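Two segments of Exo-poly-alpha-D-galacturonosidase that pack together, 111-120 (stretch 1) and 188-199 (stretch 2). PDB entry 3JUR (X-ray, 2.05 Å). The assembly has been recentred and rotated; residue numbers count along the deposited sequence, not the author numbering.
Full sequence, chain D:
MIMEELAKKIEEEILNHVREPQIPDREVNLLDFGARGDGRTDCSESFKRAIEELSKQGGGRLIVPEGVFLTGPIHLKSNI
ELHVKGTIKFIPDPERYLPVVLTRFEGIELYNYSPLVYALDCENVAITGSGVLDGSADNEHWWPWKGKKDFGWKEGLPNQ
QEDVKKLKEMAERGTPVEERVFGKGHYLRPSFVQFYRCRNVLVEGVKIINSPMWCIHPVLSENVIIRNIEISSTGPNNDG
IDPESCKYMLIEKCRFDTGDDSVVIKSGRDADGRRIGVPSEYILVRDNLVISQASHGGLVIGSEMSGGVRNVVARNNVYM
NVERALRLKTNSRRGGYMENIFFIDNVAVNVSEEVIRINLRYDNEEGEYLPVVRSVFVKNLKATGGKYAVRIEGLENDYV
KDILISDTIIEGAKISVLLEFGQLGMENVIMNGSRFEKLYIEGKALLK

Stretch 1 111-120: YNYSPLVYAL
Stretch 2 188-199: LRPSFVQFYRCR

Which polar bonds lock the stretches together? Strands 117-120 and 193-196 run parallel, 2° apart, with V117, Y118, A119 and L120 beside V193, Q194, F195 and Y196 at CA-CA 4.7-5.1 Å. Extended backbones (phi -104 to -136°, psi 117 to 131°) alternate their bonds: V117 N to F192 O 3.0 Å, Q194 N to V117 O 2.9 Å, A119 N to Q194 O 3.1 Å, and Y196 N to A119 O 2.7 Å.

What fastens the end before the strands? N112, chi1 t and chi2 33°, points toward stretch 2, and its ND2 donates almost linearly to L188 O at 2.7 Å. P115 lacks an NH, but its CA lies 3.2 Å from S191 O.

How do side chains pack outside the sheet? P190 sets its CB 4.2 Å from Y113 CB. L116 (m, t) places CD1 over the F192 ring face, 3.8 Å from its centroid; F192 is t, chi2 140°.

What fills the two sheet faces? On one, buried and suited to apolar residues, V117 CB meets V193 CG2 at 4.2 Å, and small A119 brings CB within 4.0 Å of both F195 CD1 and C198 SG. On the other, Q194 OE1 lies at the Y118 ring edge, 3.8 Å from Y118 CE1 (both chi1 t), and L120 (t, p) brings CD1 to 3.9 Å from Y196 CB. The stretches bury 855 Å², both sides summed.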

ATOM      1  N   TYR D 111      12.110  52.971 -15.153  1.00 21.55           N
ATOM      2  CA  TYR D 111      11.316  53.628 -16.183  1.00 21.50           C
ATOM      3  C   TYR D 111      11.585  52.943 -17.513  1.00 21.43           C
ATOM      4  O   TYR D 111      12.735  52.815 -17.943  1.00 21.76           O
ATOM      5  CB  TYR D 111      11.597  55.134 -16.227  1.00 21.37           C
ATOM      6  CG  TYR D 111      10.858  55.878 -15.145  1.00 21.61           C
ATOM      7  CD1 TYR D 111       9.688  56.579 -15.429  1.00 22.37           C
ATOM      8  CD2 TYR D 111      11.309  55.854 -13.826  1.00 22.28           C
ATOM      9  CE1 TYR D 111       8.994  57.257 -14.424  1.00 23.40           C
ATOM     10  CE2 TYR D 111      10.626  56.518 -12.817  1.00 23.32           C
ATOM     11  CZ  TYR D 111       9.470  57.218 -13.119  1.00 23.95           C
ATOM     12  OH  TYR D 111       8.799  57.878 -12.112  1.00 25.11           O
ATOM     13  N   ASN D 112      10.514  52.477 -18.141  1.00 21.46           N
ATOM     14  CA  ASN D 112      10.604  51.640 -19.329  1.00 21.55           C
ATOM     15  C   ASN D 112       9.319  51.745 -20.145  1.00 21.58           C
ATOM     16  O   ASN D 112       8.392  52.460 -19.756  1.00 21.42           O
ATOM     17  CB  ASN D 112      10.873  50.181 -18.923  1.00 21.44           C
ATOM     18  CG  ASN D 112      11.249  49.291 -20.104  1.00 21.34           C
ATOM     19  OD1 ASN D 112      11.885  49.732 -21.068  1.00 20.98           O
ATOM     20  ND2 ASN D 112      10.862  48.024 -20.025  1.00 19.95           N
ATOM     21  N   TYR D 113       9.281  51.033 -21.272  1.00 21.70           N
ATOM     22  CA  TYR D 113       8.104  50.955 -22.134  1.00 21.72           C
ATOM     23  C   TYR D 113       6.835  50.755 -21.318  1.00 21.76           C
ATOM     24  O   TYR D 113       6.820  49.980 -20.351  1.00 21.59           O
ATOM     25  CB  TYR D 113       8.254  49.807 -23.144  1.00 21.69           C
ATOM     26  CG  TYR D 113       9.305  50.046 -24.214  1.00 21.74           C
ATOM     27  CD1 TYR D 113       9.133  51.038 -25.181  1.00 20.89           C
ATOM     28  CD2 TYR D 113      10.464  49.268 -24.266  1.00 21.37           C
ATOM     29  CE1 TYR D 113      10.093  51.259 -26.164  1.00 21.49           C
ATOM     30  CE2 TYR D 113      11.432  49.476 -25.248  1.00 20.55           C
ATOM     31  CZ  TYR D 113      11.243  50.478 -26.193  1.00 21.47           C
ATOM     32  OH  TYR D 113      12.191  50.697 -27.171  1.00 19.38           O
ATOM     33  N   SER D 114       5.778  51.461 -21.707  1.00 21.61           N
ATOM     34  CA  SER D 114       4.473  51.313 -21.068  1.00 21.48           C
ATOM     35  C   SER D 114       3.945  49.880 -21.180  1.00 21.61           C
ATOM     36  O   SER D 114       4.038  49.269 -22.247  1.00 21.67           O
ATOM     37  CB  SER D 114       3.465  52.278 -21.696  1.00 21.35           C
ATOM     38  OG  SER D 114       2.162  52.064 -21.174  1.00 20.77           O
ATOM     39  N   PRO D 115       3.392  49.335 -20.078  1.00 21.68           N
ATOM     40  CA  PRO D 115       2.567  48.130 -20.219  1.00 21.84           C
ATOM     41  C   PRO D 115       1.417  48.411 -21.194  1.00 22.11           C
ATOM     42  O   PRO D 115       1.039  49.574 -21.376  1.00 22.11           O
ATOM     43  CB  PRO D 115       2.032  47.909 -18.807  1.00 21.33           C
ATOM     44  CG  PRO D 115       3.079  48.479 -17.934  1.00 21.23           C
ATOM     45  CD  PRO D 115       3.577  49.700 -18.663  1.00 21.49           C
ATOM     46  N   LEU D 116       0.874  47.361 -21.813  1.00 22.25           N
ATOM     47  CA  LEU D 116      -0.147  47.523 -22.852  1.00 22.55           C
ATOM     48  C   LEU D 116      -1.450  48.107 -22.289  1.00 22.62           C
ATOM     49  O   LEU D 116      -2.100  48.925 -22.932  1.00 22.82           O
ATOM     50  CB  LEU D 116      -0.394  46.211 -23.621  1.00 22.31           C
ATOM     51  CG  LEU D 116       0.760  45.252 -23.980  1.00 23.17           C
ATOM     52  CD1 LEU D 116       0.301  44.250 -25.033  1.00 23.98           C
ATOM     53  CD2 LEU D 116       2.048  45.921 -24.426  1.00 21.96           C
ATOM     54  N   VAL D 117      -1.825  47.678 -21.087  1.00 22.99           N
ATOM     55  CA  VAL D 117      -2.912  48.316 -20.341  1.00 23.09           C
ATOM     56  C   VAL D 117      -2.312  48.748 -19.004  1.00 22.97           C
ATOM     57  O   VAL D 117      -1.755  47.931 -18.276  1.00 22.89           O
ATOM     58  CB  VAL D 117      -4.119  47.359 -20.122  1.00 23.04           C
ATOM     59  CG1 VAL D 117      -5.266  48.094 -19.451  1.00 23.06           C
ATOM     60  CG2 VAL D 117      -4.588  46.767 -21.440  1.00 23.14           C
ATOM     61  N   TYR D 118      -2.410  50.036 -18.698  1.00 23.12           N
ATOM     62  CA  TYR D 118      -1.656  50.622 -17.590  1.00 23.24           C
ATOM     63  C   TYR D 118      -2.494  51.555 -16.726  1.00 23.38           C
ATOM     64  O   TYR D 118      -3.188  52.450 -17.237  1.00 23.30           O
ATOM     65  CB  TYR D 118      -0.430  51.362 -18.151  1.00 23.24           C
ATOM     66  CG  TYR D 118       0.524  51.991 -17.137  1.00 23.42           C
ATOM     67  CD1 TYR D 118       1.264  51.201 -16.250  1.00 22.91           C
ATOM     68  CD2 TYR D 118       0.718  53.376 -17.105  1.00 23.05           C
ATOM     69  CE1 TYR D 118       2.154  51.774 -15.341  1.00 22.51           C
ATOM     70  CE2 TYR D 118       1.604  53.963 -16.202  1.00 22.98           C
ATOM     71  CZ  TYR D 118       2.319  53.155 -15.323  1.00 23.42           C
ATOM     72  OH  TYR D 118       3.194  53.733 -14.431  1.00 22.72           O
ATOM     73  N   ALA D 119      -2.417  51.338 -15.416  1.00 23.56           N
ATOM     74  CA  ALA D 119      -2.958  52.274 -14.429  1.00 23.89           C
ATOM     75  C   ALA D 119      -1.929  52.520 -13.328  1.00 24.05           C
ATOM     76  O   ALA D 119      -1.361  51.574 -12.780  1.00 24.02           O
ATOM     77  CB  ALA D 119      -4.261  51.745 -13.839  1.00 23.74           C
ATOM     78  N   LEU D 120      -1.692  53.789 -13.011  1.00 24.12           N
ATOM     79  CA  LEU D 120      -0.748  54.161 -11.960  1.00 24.49           C
ATOM     80  C   LEU D 120      -1.438  55.031 -10.920  1.00 24.77           C
ATOM     81  O   LEU D 120      -2.047  56.041 -11.268  1.00 24.65           O
ATOM     82  CB  LEU D 120       0.453  54.910 -12.556  1.00 24.35           C
ATOM     83  CG  LEU D 120       1.407  55.617 -11.581  1.00 24.39           C
ATOM     84  CD1 LEU D 120       2.201  54.614 -10.741  1.00 24.13           C
ATOM     85  CD2 LEU D 120       2.342  56.567 -12.326  1.00 24.99           C
ATOM     86  N   LEU D 188      14.125  45.542 -22.739  1.00 22.90           N
ATOM     87  CA  LEU D 188      13.311  45.012 -21.651  1.00 23.01           C
ATOM     88  C   LEU D 188      11.826  45.129 -22.001  1.00 23.14           C
ATOM     89  O   LEU D 188      11.276  46.239 -22.053  1.00 23.03           O
ATOM     90  CB  LEU D 188      13.620  45.752 -20.343  1.00 22.95           C
ATOM     91  CG  LEU D 188      15.090  45.821 -19.894  1.00 22.87           C
ATOM     92  CD1 LEU D 188      15.243  46.765 -18.708  1.00 21.57           C
ATOM     93  CD2 LEU D 188      15.638  44.431 -19.556  1.00 21.15           C
ATOM     94  N   ARG D 189      11.195  43.981 -22.259  1.00 23.14           N
ATOM     95  CA  ARG D 189       9.759  43.907 -22.570  1.00 23.51           C
ATOM     96  C   ARG D 189       8.885  44.447 -21.435  1.00 23.63           C
ATOM     97  O   ARG D 189       9.263  44.363 -20.268  1.00 23.72           O
ATOM     98  CB  ARG D 189       9.341  42.465 -22.851  1.00 23.54           C
ATOM     99  CG  ARG D 189       9.872  41.874 -24.146  1.00 23.30           C
ATOM    100  CD  ARG D 189       9.739  40.359 -24.084  1.00 22.85           C
ATOM    101  NE  ARG D 189      10.666  39.768 -23.119  1.00 22.23           N
ATOM    102  CZ  ARG D 189      10.471  38.609 -22.491  1.00 22.45           C
ATOM    103  NH1 ARG D 189       9.368  37.893 -22.699  1.00 20.86           N
ATOM    104  NH2 ARG D 189      11.384  38.166 -21.640  1.00 22.60           N
ATOM    105  N   PRO D 190       7.715  45.014 -21.778  1.00 23.87           N
ATOM    106  CA  PRO D 190       6.775  45.474 -20.759  1.00 23.89           C
ATOM    107  C   PRO D 190       5.796  44.364 -20.349  1.00 23.96           C
ATOM    108  O   PRO D 190       5.622  43.397 -21.097  1.00 24.19           O
ATOM    109  CB  PRO D 190       6.031  46.595 -21.476  1.00 23.82           C
ATOM    110  CG  PRO D 190       6.009  46.163 -22.907  1.00 23.51           C
ATOM    111  CD  PRO D 190       7.292  45.414 -23.138  1.00 23.79           C
ATOM    112  N   SER D 191       5.181  44.501 -19.173  1.00 23.62           N
ATOM    113  CA  SER D 191       4.057  43.645 -18.774  1.00 23.53           C
ATOM    114  C   SER D 191       2.860  43.911 -19.697  1.00 23.25           C
ATOM    115  O   SER D 191       2.814  44.942 -20.379  1.00 23.40           O
ATOM    116  CB  SER D 191       3.662  43.914 -17.320  1.00 23.56           C
ATOM    117  OG  SER D 191       4.655  43.474 -16.404  1.00 24.56           O
ATOM    118  N   PHE D 192       1.906  42.983 -19.736  1.00 22.58           N
ATOM    119  CA  PHE D 192       0.691  43.183 -20.520  1.00 22.40           C
ATOM    120  C   PHE D 192      -0.259  44.132 -19.768  1.00 22.62           C
ATOM    121  O   PHE D 192      -0.352  45.309 -20.102  1.00 22.40           O
ATOM    122  CB  PHE D 192       0.015  41.843 -20.838  1.00 21.89           C
ATOM    123  CG  PHE D 192      -0.982  41.895 -21.975  1.00 20.58           C
ATOM    124  CD1 PHE D 192      -1.049  40.846 -22.889  1.00 20.03           C
ATOM    125  CD2 PHE D 192      -1.857  42.972 -22.131  1.00 19.97           C
ATOM    126  CE1 PHE D 192      -1.966  40.869 -23.939  1.00 19.83           C
ATOM    127  CE2 PHE D 192      -2.783  43.002 -23.173  1.00 19.24           C
ATOM    128  CZ  PHE D 192      -2.834  41.948 -24.083  1.00 19.34           C
ATOM    129  N   VAL D 193      -0.949  43.615 -18.752  1.00 22.86           N
ATOM    130  CA  VAL D 193      -1.848  44.427 -17.933  1.00 22.99           C
ATOM    131  C   VAL D 193      -1.165  44.721 -16.594  1.00 23.43           C
ATOM    132  O   VAL D 193      -0.804  43.800 -15.861  1.00 23.56           O
ATOM    133  CB  VAL D 193      -3.220  43.712 -17.702  1.00 23.03           C
ATOM    134  CG1 VAL D 193      -4.156  44.573 -16.851  1.00 22.67           C
ATOM    135  CG2 VAL D 193      -3.887  43.344 -19.028  1.00 22.63           C
ATOM    136  N   GLN D 194      -0.977  46.002 -16.285  1.00 23.90           N
ATOM    137  CA  GLN D 194      -0.301  46.387 -15.050  1.00 24.26           C
ATOM    138  C   GLN D 194      -1.061  47.470 -14.301  1.00 24.32           C
ATOM    139  O   GLN D 194      -1.379  48.520 -14.853  1.00 24.36           O
ATOM    140  CB  GLN D 194       1.151  46.819 -15.314  1.00 24.38           C
ATOM    141  CG  GLN D 194       2.009  46.978 -14.044  1.00 25.10           C
ATOM    142  CD  GLN D 194       3.474  47.282 -14.345  1.00 26.12           C
ATOM    143  OE1 GLN D 194       3.838  48.408 -14.687  1.00 23.67           O
ATOM    144  NE2 GLN D 194       4.323  46.269 -14.207  1.00 26.30           N
ATOM    145  N   PHE D 195      -1.377  47.169 -13.044  1.00 24.60           N
ATOM    146  CA  PHE D 195      -1.916  48.137 -12.100  1.00 24.65           C
ATOM    147  C   PHE D 195      -0.800  48.438 -11.114  1.00 24.70           C
ATOM    148  O   PHE D 195      -0.329  47.540 -10.407  1.00 24.59           O
ATOM    149  CB  PHE D 195      -3.127  47.553 -11.358  1.00 24.76           C
ATOM    150  CG  PHE D 195      -4.243  47.115 -12.268  1.00 24.76           C
ATOM    151  CD1 PHE D 195      -5.210  48.025 -12.691  1.00 24.33           C
ATOM    152  CD2 PHE D 195      -4.328  45.789 -12.704  1.00 25.58           C
ATOM    153  CE1 PHE D 195      -6.242  47.633 -13.544  1.00 24.06           C
ATOM    154  CE2 PHE D 195      -5.360  45.385 -13.556  1.00 24.60           C
ATOM    155  CZ  PHE D 195      -6.316  46.316 -13.980  1.00 24.49           C
ATOM    156  N   TYR D 196      -0.366  49.691 -11.077  1.00 24.87           N
ATOM    157  CA  TYR D 196       0.748  50.097 -10.220  1.00 25.05           C
ATOM    158  C   TYR D 196       0.267  51.004  -9.089  1.00 25.17           C
ATOM    159  O   TYR D 196      -0.243  52.105  -9.335  1.00 24.93           O
ATOM    160  CB  TYR D 196       1.838  50.790 -11.044  1.00 24.96           C
ATOM    161  CG  TYR D 196       3.232  50.464 -10.575  1.00 25.23           C
ATOM    162  CD1 TYR D 196       3.995  49.486 -11.219  1.00 25.26           C
ATOM    163  CD2 TYR D 196       3.783  51.114  -9.472  1.00 25.21           C
ATOM    164  CE1 TYR D 196       5.282  49.172 -10.781  1.00 25.40           C
ATOM    165  CE2 TYR D 196       5.065  50.813  -9.027  1.00 25.64           C
ATOM    166  CZ  TYR D 196       5.810  49.845  -9.682  1.00 25.73           C
ATOM    167  OH  TYR D 196       7.072  49.546  -9.228  1.00 24.78           O
ATOM    168  N   ARG D 197       0.427  50.521  -7.855  1.00 25.14           N
ATOM    169  CA  ARG D 197      -0.016  51.215  -6.640  1.00 25.44           C
ATOM    170  C   ARG D 197      -1.502  51.599  -6.702  1.00 25.84           C
ATOM    171  O   ARG D 197      -1.873  52.758  -6.485  1.00 25.89           O
ATOM    172  CB  ARG D 197       0.860  52.443  -6.343  1.00 25.43           C
ATOM    173  CG  ARG D 197       2.358  52.167  -6.218  1.00 25.30           C
ATOM    174  CD  ARG D 197       3.088  53.375  -5.623  1.00 25.41           C
ATOM    175  NE  ARG D 197       2.984  54.567  -6.467  1.00 24.74           N
ATOM    176  CZ  ARG D 197       4.019  55.260  -6.941  1.00 25.79           C
ATOM    177  NH1 ARG D 197       5.264  54.901  -6.654  1.00 25.52           N
ATOM    178  NH2 ARG D 197       3.810  56.332  -7.696  1.00 25.16           N
ATOM    179  N   CYS D 198      -2.345  50.615  -7.008  1.00 26.17           N
ATOM    180  CA  CYS D 198      -3.773  50.857  -7.173  1.00 26.52           C
ATOM    181  C   CYS D 198      -4.590  50.227  -6.053  1.00 26.30           C
ATOM    182  O   CYS D 198      -4.145  49.282  -5.407  1.00 26.40           O
ATOM    183  CB  CYS D 198      -4.255  50.333  -8.528  1.00 26.37           C
ATOM    184  SG  CYS D 198      -3.539  51.173  -9.936  1.00 29.00           S
ATOM    185  N   ARG D 199      -5.787  50.765  -5.846  1.00 26.22           N
ATOM    186  CA  ARG D 199      -6.754  50.244  -4.888  1.00 26.43           C
ATOM    187  C   ARG D 199      -8.054  49.912  -5.607  1.00 25.77           C
ATOM    188  O   ARG D 199      -8.481  50.664  -6.487  1.00 25.64           O
ATOM    189  CB  ARG D 199      -7.043  51.294  -3.810  1.00 26.92           C
ATOM    190  CG  ARG D 199      -6.455  50.984  -2.445  1.00 29.66           C
ATOM    191  CD  ARG D 199      -6.682  52.132  -1.450  1.00 32.47           C
ATOM    192  NE  ARG D 199      -8.087  52.536  -1.355  1.00 35.36           N
ATOM    193  CZ  ARG D 199      -8.576  53.403  -0.464  1.00 36.78           C
ATOM    194  NH1 ARG D 199      -7.783  53.967   0.442  1.00 37.21           N
ATOM    195  NH2 ARG D 199      -9.871  53.703  -0.471  1.00 36.93           N
TER